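Local coordinates for phage-like element PBSX protein XepA (Bacillus subtilis, PDB 6IA5) that is of unknown function, does not seem to be involved in host cell lysis, and assembles as a pentamer, at residues Val65-Val70 / Gln137-Gly142; Ile84-Asn89 / Leu114-Tyr119; Asn91-Thr96 / Tyr118-Tyr123. All coordinates share one frame; numbering follows the deposited sequence.

Contact 1 (Val65-Val70 / Gln137-Gly142); sequences VLISKV and QSVGAG
Segments 65-70 and 137-142 meet in a short antiparallel pairing at their strand ends, K69 with G140 as the hydrogen-bonded pair and V70 with V139 as the non-hydrogen-bonded one, the CA atoms of V70 and V139 lying 4.4 Å apart. S68 N donates to G140 O over 2.9 Å with an N-H...O angle of 170°, and G140 N donates to K69 O over 3.1 Å at 157°; each donor sits above the plane of the carbonyl it meets. Well before K69 the chain is loop or turn, so the pairing is short.

V70 and V139 share one face of the sheet. V70 CG2, anti to the backbone N, touches V139 CG1 at 4.0 Å and also lies against Q137 CG, the two side chains crossing obliquely. I67 joins them from the side, its bent chain (chi2 -51°) bringing CD1 to 3.7 Å from V139 CG2. This face turns toward Y119 and F121 of strand 118-125, so it lines the interior of a beta-sandwich built from two four-stranded antiparallel sheets.

On the other face the extended chain of K69 passes over G140, which has no side chain, with K69 CG 3.8 Å from G140 N. Its NZ continues into the fourth subunit, forming a salt bridge with D145 and a hydrogen bond to E143 O there. Past the paired residues, A141 CB closes on L66 O at 3.2 Å and meets V65 CG1. One water bridges L66 O and G142 N; a second accepts from S68 OG at 2.5 Å and donates to G142 O.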
# COMPACT_ATOMS: atom_id res chain seq x y z
N VAL E 65 0.93 -33.72 -10.48
CA VAL E 65 0.36 -32.44 -10.09
C VAL E 65 0.64 -32.25 -8.61
O VAL E 65 0.18 -33.05 -7.80
CB VAL E 65 -1.15 -32.37 -10.40
CG1 VAL E 65 -1.75 -31.04 -9.94
CG2 VAL E 65 -1.39 -32.61 -11.88
N LEU E 66 1.41 -31.21 -8.27
CA LEU E 66 1.79 -31.06 -6.87
C LEU E 66 0.72 -30.24 -6.15
O LEU E 66 0.69 -29.02 -6.28
CB LEU E 66 3.21 -30.52 -6.73
CG LEU E 66 3.81 -31.06 -5.43
CD1 LEU E 66 5.08 -31.84 -5.59
CD2 LEU E 66 3.65 -30.10 -4.27
N ILE E 67 -0.13 -30.92 -5.37
CA ILE E 67 -1.25 -30.28 -4.70
C ILE E 67 -0.72 -29.32 -3.63
O ILE E 67 0.03 -29.74 -2.75
CB ILE E 67 -2.24 -31.31 -4.11
CG1 ILE E 67 -2.75 -32.31 -5.15
CG2 ILE E 67 -3.39 -30.60 -3.42
CD1 ILE E 67 -3.29 -31.66 -6.42
N SER E 68 -1.16 -28.05 -3.70
CA SER E 68 -0.72 -27.03 -2.75
C SER E 68 -1.83 -26.66 -1.75
O SER E 68 -1.53 -26.15 -0.68
CB SER E 68 -0.23 -25.81 -3.49
OG SER E 68 -1.33 -25.27 -4.22
N LYS E 69 -3.10 -26.88 -2.12
CA LYS E 69 -4.20 -26.34 -1.32
C LYS E 69 -5.47 -27.14 -1.59
O LYS E 69 -5.59 -27.83 -2.61
CB LYS E 69 -4.47 -24.86 -1.65
CG LYS E 69 -4.84 -24.57 -3.10
CD LYS E 69 -5.04 -23.06 -3.37
CE LYS E 69 -5.50 -22.81 -4.79
NZ LYS E 69 -5.56 -21.35 -5.11
N VAL E 70 -6.43 -27.04 -0.66
CA VAL E 70 -7.64 -27.83 -0.74
C VAL E 70 -8.79 -27.01 -0.19
O VAL E 70 -8.60 -26.17 0.69
CB VAL E 70 -7.48 -29.19 -0.02
CG1 VAL E 70 -7.29 -29.06 1.48
CG2 VAL E 70 -8.64 -30.14 -0.32
N GLN E 137 -14.76 -31.74 -3.02
CA GLN E 137 -13.38 -31.37 -2.74
C GLN E 137 -12.73 -30.77 -3.99
O GLN E 137 -12.76 -31.40 -5.05
CB GLN E 137 -12.61 -32.61 -2.29
CG GLN E 137 -11.16 -32.31 -1.89
CD GLN E 137 -10.51 -33.56 -1.34
OE1 GLN E 137 -10.11 -34.46 -2.10
NE2 GLN E 137 -10.43 -33.63 -0.01
N SER E 138 -12.16 -29.57 -3.83
CA SER E 138 -11.34 -28.94 -4.87
C SER E 138 -9.90 -28.87 -4.37
O SER E 138 -9.66 -28.69 -3.18
CB SER E 138 -11.84 -27.56 -5.23
OG SER E 138 -13.13 -27.61 -5.83
N VAL E 139 -8.95 -29.01 -5.31
CA VAL E 139 -7.53 -28.87 -5.03
C VAL E 139 -6.95 -27.88 -6.03
O VAL E 139 -7.50 -27.69 -7.11
CB VAL E 139 -6.80 -30.22 -5.10
CG1 VAL E 139 -7.23 -31.17 -3.97
CG2 VAL E 139 -6.94 -30.88 -6.47
N GLY E 140 -5.83 -27.25 -5.66
CA GLY E 140 -5.10 -26.38 -6.57
C GLY E 140 -3.61 -26.69 -6.51
O GLY E 140 -3.19 -27.58 -5.76
N ALA E 141 -2.84 -25.96 -7.31
CA ALA E 141 -1.42 -26.21 -7.46
C ALA E 141 -0.78 -24.99 -8.14
O ALA E 141 -1.46 -24.30 -8.90
CB ALA E 141 -1.25 -27.43 -8.33
N GLY E 142 0.52 -24.79 -7.90
CA GLY E 142 1.31 -23.87 -8.72
C GLY E 142 1.11 -22.40 -8.35
O GLY E 142 0.35 -22.05 -7.42
O HOH W 1 2.09 -26.58 -6.32
O HOH W 2 -0.86 -22.98 -5.17

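Contact 2 (Ile84-Asn89 / Leu114-Tyr119); sequences IEESDN and LSKRYY. With ACT (acetate ion), chain B.
E86 OE1 is gripped by two backbone N-H groups, from S115 N at 2.8 Å and K116 N at 2.9 Å, and a water approaches as a third partner. E86 OE1 receives S115 N on its syn lone pair, whereas K116 N arrives nearly along the C-O axis; both bonds are close to straight at 167°. The carboxylate thus ties down the loop leading into strand 118-125, at the end of its antiparallel pairing with strand 80-87 in one sheet of a beta-sandwich. An extended chain, with CG anti to the carbonyl carbon, carries the E86 carboxylate obliquely across L114 CD2. Its other oxygen, OE2, bonds to T96 OG1 and takes a water at 2.6 Å, which in turn accepts from S115 OG.

The strands themselves are joined by S87 and Y118, a hydrogen-bonded pair in which each N donates to the other's O at 2.9 Å. Beyond it D88 OD1 receives R117 N from above the carboxylate plane (44° out of it) and also L106 N of the second subunit. The K116 chain crosses D88 at about a right angle, and its NZ bonds to T94 OG1 and to acetate OXT at 3.1 Å. That acetate, probably from the crystallisation liquor, takes two weak bonds from D88 N. S87 OG accepts from N89 N in an ST turn and is also hydrogen-bonded to V92 O.

R117 NH2 forms a salt bridge with D60, while R117 CG sits 3.6 Å above one face of the Y118 ring. At that ring's edge, in plane, Y118 CD2 comes to 3.2 Å from S87 O.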
# COMPACT_ATOMS: atom_id res chain seq x y z
N ILE E 84 -10.77 -30.76 7.83
CA ILE E 84 -9.69 -30.93 6.87
C ILE E 84 -8.46 -31.29 7.67
O ILE E 84 -8.08 -30.56 8.59
CB ILE E 84 -9.45 -29.66 6.01
CG1 ILE E 84 -10.70 -29.26 5.22
CG2 ILE E 84 -8.24 -29.88 5.10
CD1 ILE E 84 -10.49 -28.03 4.31
N GLU E 85 -7.82 -32.40 7.31
CA GLU E 85 -6.75 -32.92 8.15
C GLU E 85 -5.53 -33.28 7.31
O GLU E 85 -5.64 -33.53 6.11
CB GLU E 85 -7.27 -34.13 8.93
CG GLU E 85 -8.59 -33.82 9.63
CD GLU E 85 -9.00 -34.83 10.67
OE1 GLU E 85 -9.15 -36.02 10.29
OE2 GLU E 85 -9.14 -34.45 11.83
N GLU E 86 -4.38 -33.33 7.98
CA GLU E 86 -3.11 -33.57 7.31
C GLU E 86 -2.29 -34.59 8.09
O GLU E 86 -2.46 -34.74 9.31
CB GLU E 86 -2.33 -32.26 7.22
CG GLU E 86 -2.97 -31.23 6.29
CD GLU E 86 -2.09 -30.00 6.14
OE1 GLU E 86 -0.94 -30.16 5.60
OE2 GLU E 86 -2.54 -28.91 6.60
N SER E 87 -1.39 -35.27 7.38
CA SER E 87 -0.56 -36.29 7.98
C SER E 87 0.74 -36.42 7.20
O SER E 87 0.71 -36.41 5.97
CB SER E 87 -1.29 -37.62 7.98
OG SER E 87 -0.44 -38.66 8.46
N ASP E 88 1.87 -36.59 7.91
CA ASP E 88 3.13 -36.89 7.24
C ASP E 88 3.32 -38.38 7.02
O ASP E 88 4.15 -38.76 6.19
CB ASP E 88 4.31 -36.19 7.91
CG ASP E 88 4.61 -34.87 7.21
OD1 ASP E 88 4.54 -34.85 5.93
OD2 ASP E 88 4.85 -33.87 7.92
N ASN E 89 2.54 -39.23 7.70
CA ASN E 89 2.76 -40.67 7.54
C ASN E 89 1.51 -41.40 7.05
O ASN E 89 1.53 -42.62 6.95
CB ASN E 89 3.29 -41.32 8.83
CG ASN E 89 2.38 -41.09 10.01
OD1 ASN E 89 1.20 -40.81 9.85
ND2 ASN E 89 2.93 -41.18 11.22
N LEU E 114 -1.61 -26.50 2.22
CA LEU E 114 -1.20 -27.73 2.87
C LEU E 114 0.30 -27.68 3.16
O LEU E 114 1.06 -27.02 2.44
CB LEU E 114 -1.53 -28.88 1.92
CG LEU E 114 -3.03 -29.06 1.65
CD1 LEU E 114 -3.23 -30.07 0.54
CD2 LEU E 114 -3.77 -29.49 2.94
N SER E 115 0.73 -28.44 4.18
CA SER E 115 2.16 -28.53 4.46
C SER E 115 2.66 -29.96 4.62
O SER E 115 3.77 -30.24 4.21
CB SER E 115 2.58 -27.65 5.61
OG SER E 115 1.58 -27.64 6.59
N LYS E 116 1.84 -30.87 5.16
CA LYS E 116 2.29 -32.25 5.32
C LYS E 116 2.04 -32.99 4.01
O LYS E 116 1.42 -32.45 3.10
CB LYS E 116 1.55 -32.90 6.49
CG LYS E 116 1.63 -32.11 7.78
CD LYS E 116 1.16 -32.87 8.98
CE LYS E 116 1.35 -32.03 10.23
NZ LYS E 116 0.79 -32.71 11.42
N ARG E 117 2.46 -34.25 3.95
CA ARG E 117 2.43 -34.99 2.71
C ARG E 117 1.01 -35.37 2.27
O ARG E 117 0.71 -35.37 1.08
CB ARG E 117 3.37 -36.19 2.79
CG ARG E 117 3.38 -37.01 1.51
CD ARG E 117 4.51 -38.00 1.50
NE ARG E 117 4.30 -38.80 0.31
CZ ARG E 117 5.11 -39.78 -0.09
NH1 ARG E 117 6.16 -40.12 0.63
NH2 ARG E 117 4.85 -40.42 -1.21
N TYR E 118 0.13 -35.71 3.23
CA TYR E 118 -1.18 -36.28 2.94
C TYR E 118 -2.26 -35.38 3.51
O TYR E 118 -2.08 -34.80 4.58
CB TYR E 118 -1.32 -37.67 3.59
CG TYR E 118 -0.29 -38.67 3.14
CD1 TYR E 118 -0.48 -39.43 2.00
CD2 TYR E 118 0.91 -38.82 3.84
CE1 TYR E 118 0.48 -40.33 1.56
CE2 TYR E 118 1.88 -39.71 3.42
CZ TYR E 118 1.65 -40.48 2.28
OH TYR E 118 2.59 -41.36 1.85
N TYR E 119 -3.39 -35.29 2.79
CA TYR E 119 -4.55 -34.55 3.25
C TYR E 119 -5.77 -35.47 3.20
O TYR E 119 -5.76 -36.46 2.45
CB TYR E 119 -4.77 -33.26 2.44
CG TYR E 119 -4.97 -33.46 0.95
CD1 TYR E 119 -3.88 -33.59 0.09
CD2 TYR E 119 -6.24 -33.55 0.40
CE1 TYR E 119 -4.05 -33.80 -1.27
CE2 TYR E 119 -6.43 -33.73 -0.96
CZ TYR E 119 -5.33 -33.86 -1.80
OH TYR E 119 -5.51 -34.09 -3.13
C ACT B . 1.97 -36.44 11.64
O ACT B . 2.12 -37.56 11.09
OXT ACT B . 2.18 -35.41 10.99
CH3 ACT B . 1.54 -36.25 13.09
O HOH W 3 -1.39 -32.14 3.63
O HOH W 4 -1.09 -26.78 6.32

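Contact 3 (Asn91-Thr96 / Tyr118-Tyr123); sequences NVWTTT and YYRFRY
Segments 91-96 and 118-123 share no backbone hydrogen bond: their nearest CA atoms, those of W93 and Y119, are 8.7 Å apart, as expected for next-but-one strands with strand 80-87 between them. Side chains bridge the gap, chiefly W93 and R120, which reach toward each other tip to tip. R120 CG takes the crowded position between backbone N and carbonyl carbon (chi1 77°), and the chain then runs extended to NE, laying the guanidinium flat on the indole with planes only 7° apart. R120 CZ stands 3.6 Å from the centroid of the five-membered ring, 14° off its normal, which makes a cation-pi stack. Two bonds back along the side chain, R120 CD lies 3.7 Å from the centroid of the six-membered ring as a CH-pi contact. The far corner of the indole, W93 CH2, meets Y118 CB at 3.7 Å.

E85, on the intervening strand, fixes the guanidinium through a salt bridge from its OE1 to R120 NH2; its OE2 holds R122 NH2 and T95 OG1. The nearby E85 carboxylate would probably help R120 keep its charge over the ring. This is a Trp-Arg cation-pi stack reaching over the intervening strand 80-87, on the sheet face opposite the one that sends Y119 and F121 into the beta-sandwich interior.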
# COMPACT_ATOMS: atom_id res chain seq x y z
N ASN E 91 -1.11 -41.92 8.64
CA ASN E 91 -1.52 -42.79 9.73
C ASN E 91 -1.98 -41.94 10.91
O ASN E 91 -3.06 -42.14 11.44
CB ASN E 91 -0.39 -43.73 10.16
CG ASN E 91 -0.88 -44.73 11.17
OD1 ASN E 91 -1.78 -45.52 10.89
ND2 ASN E 91 -0.32 -44.68 12.37
N VAL E 92 -1.14 -41.00 11.35
CA VAL E 92 -1.53 -40.10 12.42
C VAL E 92 -1.89 -38.75 11.79
O VAL E 92 -1.12 -38.20 11.00
CB VAL E 92 -0.40 -39.99 13.45
CG1 VAL E 92 -0.68 -38.94 14.52
CG2 VAL E 92 -0.08 -41.36 14.07
N TRP E 93 -3.07 -38.23 12.16
CA TRP E 93 -3.71 -37.09 11.50
C TRP E 93 -3.79 -35.91 12.48
O TRP E 93 -4.10 -36.10 13.64
CB TRP E 93 -5.10 -37.50 10.98
CG TRP E 93 -4.95 -38.45 9.82
CD1 TRP E 93 -4.87 -39.81 9.88
CD2 TRP E 93 -4.76 -38.09 8.44
NE1 TRP E 93 -4.68 -40.34 8.62
CE2 TRP E 93 -4.60 -39.30 7.71
CE3 TRP E 93 -4.73 -36.88 7.73
CZ2 TRP E 93 -4.43 -39.33 6.33
CZ3 TRP E 93 -4.54 -36.91 6.36
CH2 TRP E 93 -4.38 -38.11 5.67
N THR E 94 -3.51 -34.70 11.98
CA THR E 94 -3.83 -33.49 12.74
C THR E 94 -4.89 -32.70 11.97
O THR E 94 -4.94 -32.76 10.75
CB THR E 94 -2.57 -32.68 13.04
OG1 THR E 94 -1.96 -32.40 11.78
CG2 THR E 94 -1.59 -33.43 13.92
N THR E 95 -5.75 -31.97 12.70
CA THR E 95 -6.82 -31.20 12.11
C THR E 95 -6.31 -29.82 11.75
O THR E 95 -5.83 -29.10 12.63
CB THR E 95 -7.99 -31.03 13.10
OG1 THR E 95 -8.36 -32.36 13.47
CG2 THR E 95 -9.17 -30.34 12.45
N THR E 96 -6.45 -29.43 10.48
CA THR E 96 -5.98 -28.11 10.07
C THR E 96 -7.15 -27.13 10.09
O THR E 96 -6.96 -25.95 10.37
CB THR E 96 -5.37 -28.12 8.67
OG1 THR E 96 -4.38 -29.14 8.65
CG2 THR E 96 -4.80 -26.78 8.24
N TYR E 118 0.13 -35.71 3.23
CA TYR E 118 -1.18 -36.28 2.94
C TYR E 118 -2.26 -35.38 3.51
O TYR E 118 -2.08 -34.80 4.58
CB TYR E 118 -1.32 -37.67 3.59
CG TYR E 118 -0.29 -38.67 3.14
CD1 TYR E 118 -0.48 -39.43 2.00
CD2 TYR E 118 0.91 -38.82 3.84
CE1 TYR E 118 0.48 -40.33 1.56
CE2 TYR E 118 1.88 -39.71 3.42
CZ TYR E 118 1.65 -40.48 2.28
OH TYR E 118 2.59 -41.36 1.85
N TYR E 119 -3.39 -35.29 2.79
CA TYR E 119 -4.55 -34.55 3.25
C TYR E 119 -5.77 -35.47 3.20
O TYR E 119 -5.76 -36.46 2.45
CB TYR E 119 -4.77 -33.26 2.44
CG TYR E 119 -4.97 -33.46 0.95
CD1 TYR E 119 -3.88 -33.59 0.09
CD2 TYR E 119 -6.24 -33.55 0.40
CE1 TYR E 119 -4.05 -33.80 -1.27
CE2 TYR E 119 -6.43 -33.73 -0.96
CZ TYR E 119 -5.33 -33.86 -1.80
OH TYR E 119 -5.51 -34.09 -3.13
N ARG E 120 -6.82 -35.13 3.96
CA ARG E 120 -8.09 -35.81 3.84
C ARG E 120 -9.19 -34.93 4.42
O ARG E 120 -8.91 -34.02 5.21
CB ARG E 120 -8.07 -37.14 4.63
CG ARG E 120 -8.22 -36.94 6.13
CD ARG E 120 -8.27 -38.28 6.87
NE ARG E 120 -8.41 -38.06 8.30
CZ ARG E 120 -8.34 -39.03 9.22
NH1 ARG E 120 -8.18 -40.28 8.84
NH2 ARG E 120 -8.41 -38.74 10.51
N PHE E 121 -10.42 -35.22 3.98
CA PHE E 121 -11.61 -34.72 4.65
C PHE E 121 -12.13 -35.83 5.56
O PHE E 121 -12.10 -37.01 5.20
CB PHE E 121 -12.69 -34.37 3.63
CG PHE E 121 -12.46 -33.10 2.85
CD1 PHE E 121 -11.28 -32.37 2.99
CD2 PHE E 121 -13.42 -32.63 1.96
CE1 PHE E 121 -11.07 -31.20 2.26
CE2 PHE E 121 -13.20 -31.47 1.22
CZ PHE E 121 -12.03 -30.76 1.37
N ARG E 122 -12.61 -35.42 6.74
CA ARG E 122 -13.32 -36.30 7.65
C ARG E 122 -14.57 -35.55 8.09
O ARG E 122 -14.48 -34.43 8.60
CB ARG E 122 -12.40 -36.71 8.81
CG ARG E 122 -13.05 -37.65 9.83
CD ARG E 122 -12.07 -38.15 10.89
NE ARG E 122 -11.48 -37.07 11.67
CZ ARG E 122 -12.04 -36.46 12.72
NH1 ARG E 122 -13.20 -36.88 13.21
NH2 ARG E 122 -11.46 -35.41 13.27
N TYR E 123 -15.73 -36.15 7.85
CA TYR E 123 -17.00 -35.52 8.18
C TYR E 123 -17.69 -36.35 9.27
O TYR E 123 -17.91 -37.54 9.07
CB TYR E 123 -17.90 -35.46 6.95
CG TYR E 123 -19.16 -34.68 7.20
CD1 TYR E 123 -20.25 -35.27 7.83
CD2 TYR E 123 -19.25 -33.35 6.84
CE1 TYR E 123 -21.41 -34.54 8.09
CE2 TYR E 123 -20.40 -32.60 7.09
CZ TYR E 123 -21.48 -33.21 7.72
OH TYR E 123 -22.61 -32.49 7.99

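Following the chain from the N terminus, 65-70 opens the loop that contact 1 closes at 137-142, 67 residues later. Within it lie the smaller loops of contacts 2 and 3. These two overlap: they start at 84-89 and 91-96 and end on the same strand, 118-125, sharing Y118 and Y119. Contact 1 joins strands 69-76 and 133-140 of one sheet, whereas contacts 2 and 3 bind strand 118-125 to its neighbour 80-87 and to the approach to 94-101 in the other. The sheets meet where V139 CG1 packs on Y119 OH and V70 on I84 and F121. Contacts 1 and 2 also touch the second subunit; contact 3 touches no other chain of the pentamer.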